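PDB 6G3H: argininosuccinate lyase from Chelativorans sp., which probably catalyses the cleavage of argininosuccinate into fumarate and L-arginine, the last step of arginine biosynthesis. Local coordinates for residues Asp290-Ser295 with His340-Val345; Val153-Thr158 with Gln358-Asn363; Gln45-His50 with Ile108-Asn113. All coordinates share one frame; numbering follows the deposited sequence.

Contact 1. Residues Asp290-Ser295 with His340-Val345; sequences DSLERS and HAMTGV. With EKQ ((2~{S})-2-[2-[[(2~{S})-1,4-bis(oxidanyl)-1,4-bis(oxidanylidene)butan-2-yl]amino]ethylamino]butanedioic acid), chain B.
Two helices of the central helical bundle meet where Ser291, Leu292 and Ser295 pack on Ala341, Met342 and Val345. The segments run roughly antiparallel, at 144°, with their axes 9.8 Å apart. Leu292 and Met342 cross at about a right angle, and Leu292 CD2 lies 3.7 Å from Met342 SD. The same methyl reaches Val345 CG1 at 4.0 Å. Met342 bends at chi2 (-59°), which sets its sulfur beside Leu292. All six touching residues are buried in the long bundle characteristic of the fumarase/aspartase superfamily. Ser295 OG donates to Ser291 O at 2.7 Å, one turn back, and Ser295 N reaches that oxygen from the opposite face of its plane. The hydroxyl is satisfied within its own helix and meets Ala341 CB and Met342 CG by van der Waals contact. Ser291 OG bonds to Phe276 O and touches Val345 CG2 at 3.7 Å. Away from helix 329-348, the extended Arg294 chain reaches the bound ligand. Arg294 NE donates to EKQ O01, though at 2.5 Å the exact length is doubtful, and Arg294 NH2 adds a weak bond. Ser111 of a second subunit and Thr158 of a third also bond this ligand.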
# COMPACT_ATOMS: atom_id res chain seq x y z
N ASP A 290 4.14 -22.40 -13.76
CA ASP A 290 2.89 -21.96 -13.17
C ASP A 290 2.96 -21.97 -11.65
O ASP A 290 2.40 -21.09 -10.99
CB ASP A 290 1.74 -22.85 -13.65
CG ASP A 290 1.54 -22.77 -15.15
OD1 ASP A 290 1.85 -21.70 -15.72
OD2 ASP A 290 1.08 -23.76 -15.75
N SER A 291 3.67 -22.95 -11.07
CA SER A 291 3.79 -23.01 -9.62
C SER A 291 4.56 -21.82 -9.08
O SER A 291 4.18 -21.24 -8.05
CB SER A 291 4.46 -24.32 -9.21
OG SER A 291 5.75 -24.44 -9.78
N LEU A 292 5.64 -21.42 -9.76
CA LEU A 292 6.41 -20.27 -9.32
C LEU A 292 5.58 -19.00 -9.38
O LEU A 292 5.54 -18.22 -8.42
CB LEU A 292 7.67 -20.13 -10.19
CG LEU A 292 8.68 -21.27 -10.14
CD1 LEU A 292 9.85 -20.99 -11.07
CD2 LEU A 292 9.18 -21.50 -8.71
N GLU A 293 4.90 -18.77 -10.51
CA GLU A 293 4.22 -17.50 -10.71
C GLU A 293 2.97 -17.36 -9.85
O GLU A 293 2.64 -16.26 -9.41
CB GLU A 293 3.89 -17.32 -12.19
CG GLU A 293 5.13 -17.08 -13.04
CD GLU A 293 4.82 -16.60 -14.44
OE1 GLU A 293 5.76 -16.14 -15.12
OE2 GLU A 293 3.64 -16.67 -14.85
N ARG A 294 2.26 -18.47 -9.60
CA ARG A 294 1.13 -18.40 -8.67
C ARG A 294 1.60 -18.22 -7.24
O ARG A 294 0.88 -17.66 -6.41
CB ARG A 294 0.26 -19.65 -8.80
CG ARG A 294 -0.75 -19.57 -9.93
CD ARG A 294 -1.60 -20.82 -10.03
NE ARG A 294 -2.60 -20.69 -11.09
CZ ARG A 294 -3.92 -20.59 -10.90
NH1 ARG A 294 -4.45 -20.63 -9.69
NH2 ARG A 294 -4.72 -20.48 -11.95
N SER A 295 2.81 -18.69 -6.92
CA SER A 295 3.37 -18.44 -5.60
C SER A 295 3.74 -16.98 -5.43
O SER A 295 3.43 -16.36 -4.40
CB SER A 295 4.58 -19.34 -5.36
OG SER A 295 4.21 -20.71 -5.39
N HIS A 340 3.67 -24.34 0.71
CA HIS A 340 3.68 -25.76 0.36
C HIS A 340 4.21 -25.97 -1.05
O HIS A 340 5.06 -26.84 -1.29
CB HIS A 340 2.27 -26.35 0.49
CG HIS A 340 1.83 -26.58 1.90
ND1 HIS A 340 0.53 -26.87 2.23
CD2 HIS A 340 2.53 -26.57 3.06
CE1 HIS A 340 0.44 -27.03 3.54
NE2 HIS A 340 1.63 -26.85 4.07
N ALA A 341 3.72 -25.19 -2.01
CA ALA A 341 4.16 -25.33 -3.39
C ALA A 341 5.67 -25.14 -3.50
O ALA A 341 6.36 -25.92 -4.17
CB ALA A 341 3.42 -24.34 -4.28
N MET A 342 6.21 -24.10 -2.85
CA MET A 342 7.64 -23.83 -2.95
C MET A 342 8.45 -24.82 -2.13
O MET A 342 9.61 -25.09 -2.47
CB MET A 342 7.93 -22.40 -2.51
CG MET A 342 7.44 -21.34 -3.49
SD MET A 342 8.13 -21.50 -5.15
CE MET A 342 9.89 -21.38 -4.80
N THR A 343 7.88 -25.37 -1.06
CA THR A 343 8.54 -26.48 -0.37
C THR A 343 8.78 -27.64 -1.33
O THR A 343 9.86 -28.24 -1.33
CB THR A 343 7.71 -26.93 0.83
OG1 THR A 343 7.68 -25.90 1.83
CG2 THR A 343 8.29 -28.19 1.47
N GLY A 344 7.79 -27.94 -2.16
CA GLY A 344 7.90 -29.04 -3.10
C GLY A 344 8.75 -28.70 -4.30
O GLY A 344 9.48 -29.56 -4.81
N VAL A 345 8.67 -27.45 -4.76
CA VAL A 345 9.54 -27.00 -5.84
C VAL A 345 11.00 -27.21 -5.45
O VAL A 345 11.81 -27.73 -6.23
CB VAL A 345 9.26 -25.52 -6.17
CG1 VAL A 345 10.41 -24.88 -6.93
CG2 VAL A 345 7.97 -25.40 -6.96
C10 EKQ B . 0.17 -20.37 -22.20
C15 EKQ B . 1.58 -19.77 -22.31
O01 EKQ B . -2.03 -20.37 -13.47
C02 EKQ B . -2.02 -21.14 -14.55
O03 EKQ B . -2.41 -22.27 -14.55
C04 EKQ B . -1.49 -20.45 -15.77
C05 EKQ B . -2.09 -21.05 -17.04
N06 EKQ B . -1.12 -20.99 -18.19
C07 EKQ B . -0.39 -19.72 -18.42
C08 EKQ B . 0.35 -19.67 -19.74
N09 EKQ B . -0.50 -19.86 -20.95
C11 EKQ B . -0.71 -20.10 -23.41
C12 EKQ B . -1.86 -21.07 -23.49
O13 EKQ B . -2.03 -21.93 -22.68
O14 EKQ B . -2.65 -20.88 -24.52
O16 EKQ B . 2.52 -20.59 -22.26
O17 EKQ B . 1.69 -18.54 -22.43
C18 EKQ B . -3.39 -20.35 -17.46
O19 EKQ B . -3.55 -20.18 -18.69
O20 EKQ B . -4.18 -20.01 -16.57

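Contact 2. Residues Val153-Thr158 with Gln358-Asn363; sequences VMVVYT and QYAAEN. With EKQ ((2~{S})-2-[2-[[(2~{S})-1,4-bis(oxidanyl)-1,4-bis(oxidanylidene)butan-2-yl]amino]ethylamino]butanedioic acid), chain C.
The two-stranded antiparallel sheet 153-158/161-167 rests on the end of helix 353-362, and Val155 meets Ala360 at the centre of that contact. The strand passes the helix segment at 68°, with the axes 6.8 Å apart. Val155 and Ala360 have the nearest CA atoms of the two segments, at 5.4 Å. A single methyl does most of the touching. Val155 CG1 is anti to the carbonyl carbon (chi1 -62°), and this turns it onto the helix backbone. It lies 3.4 Å from Ala360 CA, tighter than usual for two carbons, and 3.7 Å from Ala360 CB. It also approaches Tyr359 C. Val153 CG2 is a looser neighbour of Ala360 CB at 4.5 Å. Pro436 also packs on Ala360, and Trp437 and Val440 on Val153, all from helix 436-442. The Tyr359 ring leads away from the strand backbone, and its hydroxyl bonds to Tyr267 O. On the helix, Gln358 NE2 donates to Glu362 OE1 in a nearly straight bond (3.2 Å, 163°). The partner lies in the amide plane of Gln358, but the carboxylate is met from above its plane. At the far end of the strand, Thr158 OG1 donates to EKQ O17 at 2.7 Å, and Lys286 of the third subunit bonds to the same hydroxyl, in a site built from several chains. The side chains that meet are apolar, so the fit depends on the shape of Val155 and the small size of Ala360, while the polar bonds lie at the margins.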
# COMPACT_ATOMS: atom_id res chain seq x y z
N VAL A 153 28.73 -26.76 -7.84
CA VAL A 153 29.27 -25.43 -8.10
C VAL A 153 28.38 -24.71 -9.10
O VAL A 153 27.84 -25.32 -10.03
CB VAL A 153 30.72 -25.52 -8.59
CG1 VAL A 153 30.80 -26.18 -9.97
CG2 VAL A 153 31.36 -24.14 -8.61
N MET A 154 28.22 -23.41 -8.90
CA MET A 154 27.39 -22.56 -9.73
C MET A 154 27.70 -21.12 -9.36
O MET A 154 28.33 -20.86 -8.33
CB MET A 154 25.90 -22.86 -9.54
CG MET A 154 25.32 -22.33 -8.22
SD MET A 154 23.55 -22.58 -8.03
CE MET A 154 23.23 -21.42 -6.71
N VAL A 155 27.25 -20.20 -10.18
CA VAL A 155 27.51 -18.78 -9.94
C VAL A 155 26.40 -18.19 -9.09
O VAL A 155 25.22 -18.58 -9.19
CB VAL A 155 27.66 -18.00 -11.26
CG1 VAL A 155 28.84 -18.53 -12.05
CG2 VAL A 155 26.37 -18.07 -12.07
N VAL A 156 26.78 -17.26 -8.24
CA VAL A 156 25.85 -16.36 -7.57
C VAL A 156 25.73 -15.10 -8.42
O VAL A 156 26.69 -14.70 -9.10
CB VAL A 156 26.32 -16.04 -6.13
CG1 VAL A 156 27.56 -15.16 -6.14
CG2 VAL A 156 25.19 -15.38 -5.33
N TYR A 157 24.56 -14.48 -8.40
CA TYR A 157 24.33 -13.25 -9.14
C TYR A 157 24.17 -12.07 -8.19
O TYR A 157 23.64 -12.21 -7.08
CB TYR A 157 23.07 -13.34 -10.02
CG TYR A 157 23.09 -14.47 -11.02
CD1 TYR A 157 22.82 -15.77 -10.63
CD2 TYR A 157 23.38 -14.23 -12.36
CE1 TYR A 157 22.84 -16.81 -11.55
CE2 TYR A 157 23.39 -15.26 -13.28
CZ TYR A 157 23.13 -16.54 -12.87
OH TYR A 157 23.15 -17.57 -13.79
N THR A 158 24.65 -10.92 -8.63
CA THR A 158 24.22 -9.63 -8.10
C THR A 158 23.73 -8.79 -9.27
O THR A 158 24.37 -8.73 -10.32
CB THR A 158 25.34 -8.90 -7.36
OG1 THR A 158 26.40 -8.58 -8.27
CG2 THR A 158 25.88 -9.76 -6.21
N GLN A 358 29.69 -25.08 -16.08
CA GLN A 358 30.13 -24.45 -17.31
C GLN A 358 30.16 -22.93 -17.17
O GLN A 358 31.18 -22.28 -17.44
CB GLN A 358 29.23 -24.86 -18.48
CG GLN A 358 29.65 -24.27 -19.82
CD GLN A 358 28.71 -24.63 -20.95
OE1 GLN A 358 27.87 -25.52 -20.81
NE2 GLN A 358 28.85 -23.94 -22.07
N TYR A 359 29.04 -22.34 -16.74
CA TYR A 359 28.98 -20.89 -16.57
C TYR A 359 30.05 -20.41 -15.60
O TYR A 359 30.77 -19.45 -15.88
CB TYR A 359 27.59 -20.47 -16.08
CG TYR A 359 26.47 -20.65 -17.09
CD1 TYR A 359 26.74 -20.81 -18.44
CD2 TYR A 359 25.15 -20.64 -16.68
CE1 TYR A 359 25.72 -20.97 -19.36
CE2 TYR A 359 24.12 -20.79 -17.59
CZ TYR A 359 24.41 -20.96 -18.93
OH TYR A 359 23.38 -21.11 -19.84
N ALA A 360 30.15 -21.06 -14.44
CA ALA A 360 31.12 -20.63 -13.44
C ALA A 360 32.54 -20.62 -13.99
O ALA A 360 33.35 -19.77 -13.61
CB ALA A 360 31.03 -21.53 -12.21
N ALA A 361 32.86 -21.55 -14.89
CA ALA A 361 34.20 -21.65 -15.44
C ALA A 361 34.40 -20.78 -16.68
O ALA A 361 35.54 -20.39 -16.96
CB ALA A 361 34.50 -23.11 -15.81
N GLU A 362 33.33 -20.46 -17.40
CA GLU A 362 33.44 -19.82 -18.71
C GLU A 362 33.05 -18.35 -18.74
O GLU A 362 33.56 -17.61 -19.58
CB GLU A 362 32.56 -20.56 -19.73
CG GLU A 362 33.00 -21.99 -20.03
CD GLU A 362 32.33 -22.57 -21.26
OE1 GLU A 362 31.38 -21.95 -21.78
OE2 GLU A 362 32.77 -23.65 -21.72
N ASN A 363 32.15 -17.91 -17.85
CA ASN A 363 31.51 -16.60 -18.00
C ASN A 363 32.07 -15.54 -17.06
O ASN A 363 31.38 -14.55 -16.78
CB ASN A 363 30.00 -16.74 -17.80
CG ASN A 363 29.34 -17.48 -18.93
OD1 ASN A 363 30.00 -17.90 -19.89
ND2 ASN A 363 28.03 -17.66 -18.83
C10 EKQ C . 28.92 -4.48 -7.19
C15 EKQ C . 28.23 -5.71 -7.81
O01 EKQ C . 23.11 2.36 -7.82
C02 EKQ C . 24.37 2.04 -8.03
O03 EKQ C . 25.18 2.81 -8.46
C04 EKQ C . 24.70 0.62 -7.67
C05 EKQ C . 26.16 0.48 -7.28
N06 EKQ C . 26.71 -0.87 -7.66
C07 EKQ C . 25.89 -2.07 -7.34
C08 EKQ C . 26.62 -3.38 -7.51
N09 EKQ C . 27.87 -3.52 -6.70
C11 EKQ C . 29.88 -4.81 -6.06
C12 EKQ C . 30.85 -3.70 -5.81
O13 EKQ C . 30.84 -2.68 -6.42
O14 EKQ C . 31.70 -3.95 -4.84
O16 EKQ C . 28.46 -5.88 -9.03
O17 EKQ C . 27.53 -6.43 -7.09
C18 EKQ C . 26.40 0.70 -5.78
O19 EKQ C . 27.24 -0.06 -5.23
O20 EKQ C . 25.75 1.59 -5.21

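Contact 3. Residues Gln45-His50 with Ile108-Asn113; sequences QIHRAH and IGRSRN. With EKQ ((2~{S})-2-[2-[[(2~{S})-1,4-bis(oxidanyl)-1,4-bis(oxidanylidene)butan-2-yl]amino]ethylamino]butanedioic acid), chain D.
Arg110 CG is anti to the backbone N (chi1 -174°) and the chain bends at chi3 (71°), which brings its guanidinium between His47 and His50 of helix 35-56. His50, with CG also anti to its N, turns its ring toward residues 108-110. Arg110 CD sits over the centre of the His50 ring, 4.0 Å from the centroid, in a CH-pi contact. The guanidinium and this ring lie 20° from parallel. Arg110 NH1 donates to His47 ND1 in a bent bond of 2.9 Å, in the plane of the His47 ring but tilted from the guanidinium plane. His50 NE2 donates to Ile108 O at 2.8 Å, also bent, in the carbonyl and ring planes. Replacing His50 by an alanine is likely to leave Ile108 O without its donor and to strip the ring from beneath Arg110 CD. Beyond Arg110 comes the ligand site. Ser111 OG caps helix 112-147 by accepting from Asn113 N, and it donates to EKQ O14 at 2.6 Å. Arg112 NE and NH2 both donate to EKQ O13. Asn113 ND2 donates to EKQ O17 at 2.9 Å. His47 ND1 accepts from Arg110 and so probably lacks a proton, consistent with a neutral His47 beside the charged arginine.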
# COMPACT_ATOMS: atom_id res chain seq x y z
N GLN A 45 -16.41 -22.29 21.70
CA GLN A 45 -15.47 -22.61 22.77
C GLN A 45 -15.48 -21.53 23.84
O GLN A 45 -15.34 -21.83 25.04
CB GLN A 45 -14.06 -22.78 22.19
CG GLN A 45 -13.87 -24.06 21.39
CD GLN A 45 -14.07 -25.30 22.23
OE1 GLN A 45 -15.12 -25.94 22.19
NE2 GLN A 45 -13.05 -25.66 23.01
N ILE A 46 -15.64 -20.27 23.45
CA ILE A 46 -15.64 -19.18 24.41
C ILE A 46 -16.90 -19.21 25.26
O ILE A 46 -16.87 -18.92 26.47
CB ILE A 46 -15.46 -17.83 23.69
CG1 ILE A 46 -14.08 -17.79 23.02
CG2 ILE A 46 -15.64 -16.67 24.66
CD1 ILE A 46 -13.80 -16.53 22.22
N HIS A 47 -18.04 -19.56 24.66
CA HIS A 47 -19.28 -19.65 25.42
C HIS A 47 -19.14 -20.66 26.56
O HIS A 47 -19.51 -20.38 27.70
CB HIS A 47 -20.44 -20.04 24.50
CG HIS A 47 -20.66 -19.07 23.38
ND1 HIS A 47 -20.44 -17.71 23.51
CD2 HIS A 47 -21.09 -19.25 22.11
CE1 HIS A 47 -20.72 -17.11 22.38
NE2 HIS A 47 -21.12 -18.02 21.51
N ARG A 48 -18.58 -21.84 26.26
CA ARG A 48 -18.36 -22.84 27.29
C ARG A 48 -17.37 -22.34 28.33
O ARG A 48 -17.64 -22.39 29.54
CB ARG A 48 -17.87 -24.14 26.65
CG ARG A 48 -18.88 -24.79 25.73
CD ARG A 48 -18.26 -25.92 24.93
NE ARG A 48 -19.28 -26.71 24.25
CZ ARG A 48 -19.92 -26.33 23.15
NH1 ARG A 48 -19.66 -25.16 22.59
NH2 ARG A 48 -20.84 -27.12 22.61
N ALA A 49 -16.21 -21.86 27.89
CA ALA A 49 -15.21 -21.36 28.83
C ALA A 49 -15.78 -20.25 29.70
O ALA A 49 -15.57 -20.24 30.92
CB ALA A 49 -13.98 -20.87 28.07
N HIS A 50 -16.51 -19.32 29.09
CA HIS A 50 -17.12 -18.24 29.85
C HIS A 50 -18.14 -18.77 30.85
O HIS A 50 -18.15 -18.38 32.02
CB HIS A 50 -17.77 -17.24 28.89
CG HIS A 50 -18.37 -16.05 29.56
ND1 HIS A 50 -17.61 -15.00 30.04
CD2 HIS A 50 -19.66 -15.73 29.80
CE1 HIS A 50 -18.41 -14.09 30.57
NE2 HIS A 50 -19.66 -14.51 30.43
N ILE A 108 -23.61 -12.75 30.52
CA ILE A 108 -23.37 -11.93 31.70
C ILE A 108 -21.92 -11.49 31.72
O ILE A 108 -21.00 -12.30 31.56
CB ILE A 108 -23.75 -12.71 32.97
CG1 ILE A 108 -25.27 -12.71 33.15
CG2 ILE A 108 -23.06 -12.13 34.21
CD1 ILE A 108 -25.77 -13.68 34.21
N GLY A 109 -21.70 -10.19 31.92
CA GLY A 109 -20.36 -9.67 32.02
C GLY A 109 -19.58 -9.71 30.73
O GLY A 109 -18.35 -9.70 30.75
N ARG A 110 -20.27 -9.73 29.59
CA ARG A 110 -19.62 -9.96 28.31
C ARG A 110 -20.29 -9.10 27.25
O ARG A 110 -21.42 -8.62 27.42
CB ARG A 110 -19.68 -11.44 27.93
CG ARG A 110 -18.90 -11.80 26.68
CD ARG A 110 -18.91 -13.30 26.46
NE ARG A 110 -20.23 -13.77 26.05
CZ ARG A 110 -20.50 -15.02 25.67
NH1 ARG A 110 -19.54 -15.93 25.65
NH2 ARG A 110 -21.74 -15.35 25.31
N SER A 111 -19.57 -8.90 26.16
CA SER A 111 -20.04 -8.10 25.04
C SER A 111 -19.73 -8.85 23.76
O SER A 111 -19.00 -9.85 23.76
CB SER A 111 -19.35 -6.72 25.02
OG SER A 111 -19.62 -6.04 23.81
N ARG A 112 -20.30 -8.37 22.65
CA ARG A 112 -19.85 -8.86 21.36
C ARG A 112 -18.44 -8.38 21.04
O ARG A 112 -17.75 -9.00 20.22
CB ARG A 112 -20.82 -8.43 20.26
CG ARG A 112 -22.04 -9.34 20.13
CD ARG A 112 -22.95 -8.92 18.98
NE ARG A 112 -23.34 -7.52 19.06
CZ ARG A 112 -23.95 -6.86 18.08
NH1 ARG A 112 -24.22 -7.46 16.93
NH2 ARG A 112 -24.27 -5.58 18.23
N ASN A 113 -17.98 -7.31 21.69
CA ASN A 113 -16.70 -6.71 21.34
C ASN A 113 -15.54 -7.57 21.84
O ASN A 113 -14.62 -7.88 21.07
CB ASN A 113 -16.62 -5.29 21.90
CG ASN A 113 -17.67 -4.38 21.29
OD1 ASN A 113 -18.31 -4.73 20.30
ND2 ASN A 113 -17.85 -3.21 21.89
C10 EKQ D . -21.61 -3.04 20.78
C15 EKQ D . -21.14 -1.59 21.01
O01 EKQ D . -20.89 -4.65 11.96
C02 EKQ D . -21.71 -4.78 12.97
O03 EKQ D . -22.80 -5.26 12.88
C04 EKQ D . -21.15 -4.27 14.27
C05 EKQ D . -21.76 -5.01 15.46
N06 EKQ D . -21.87 -4.11 16.66
C07 EKQ D . -20.68 -3.29 17.03
C08 EKQ D . -20.77 -2.64 18.38
N09 EKQ D . -20.97 -3.58 19.53
C11 EKQ D . -21.33 -3.97 21.95
C12 EKQ D . -22.20 -5.20 21.89
O13 EKQ D . -22.99 -5.39 21.02
O14 EKQ D . -22.00 -6.03 22.88
O16 EKQ D . -22.04 -0.72 20.97
O17 EKQ D . -19.93 -1.38 21.22
C18 EKQ D . -20.98 -6.27 15.84
O19 EKQ D . -20.87 -6.49 17.08
O20 EKQ D . -20.52 -6.96 14.93

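Contact 3 closes first along the chain. Helix 112-147 leads from it to strand 153-158 of contact 2, and contact 1 is nested inside the loop that contact 2 closes. The centres of contacts 2 and 3 are about 62 Å apart, on opposite sides of the chain's centre. Contact 1 lies between these extremes, its centre about 25 Å from that of contact 2 and about 41 Å from that of contact 3. None touches another. Each nevertheless holds a residue bound to a different copy of EKQ. One chain therefore lends a different part to each of three equivalent sites of the tetramer. Each site is completed by other subunits, consistent with active sites that form only in the tetramer.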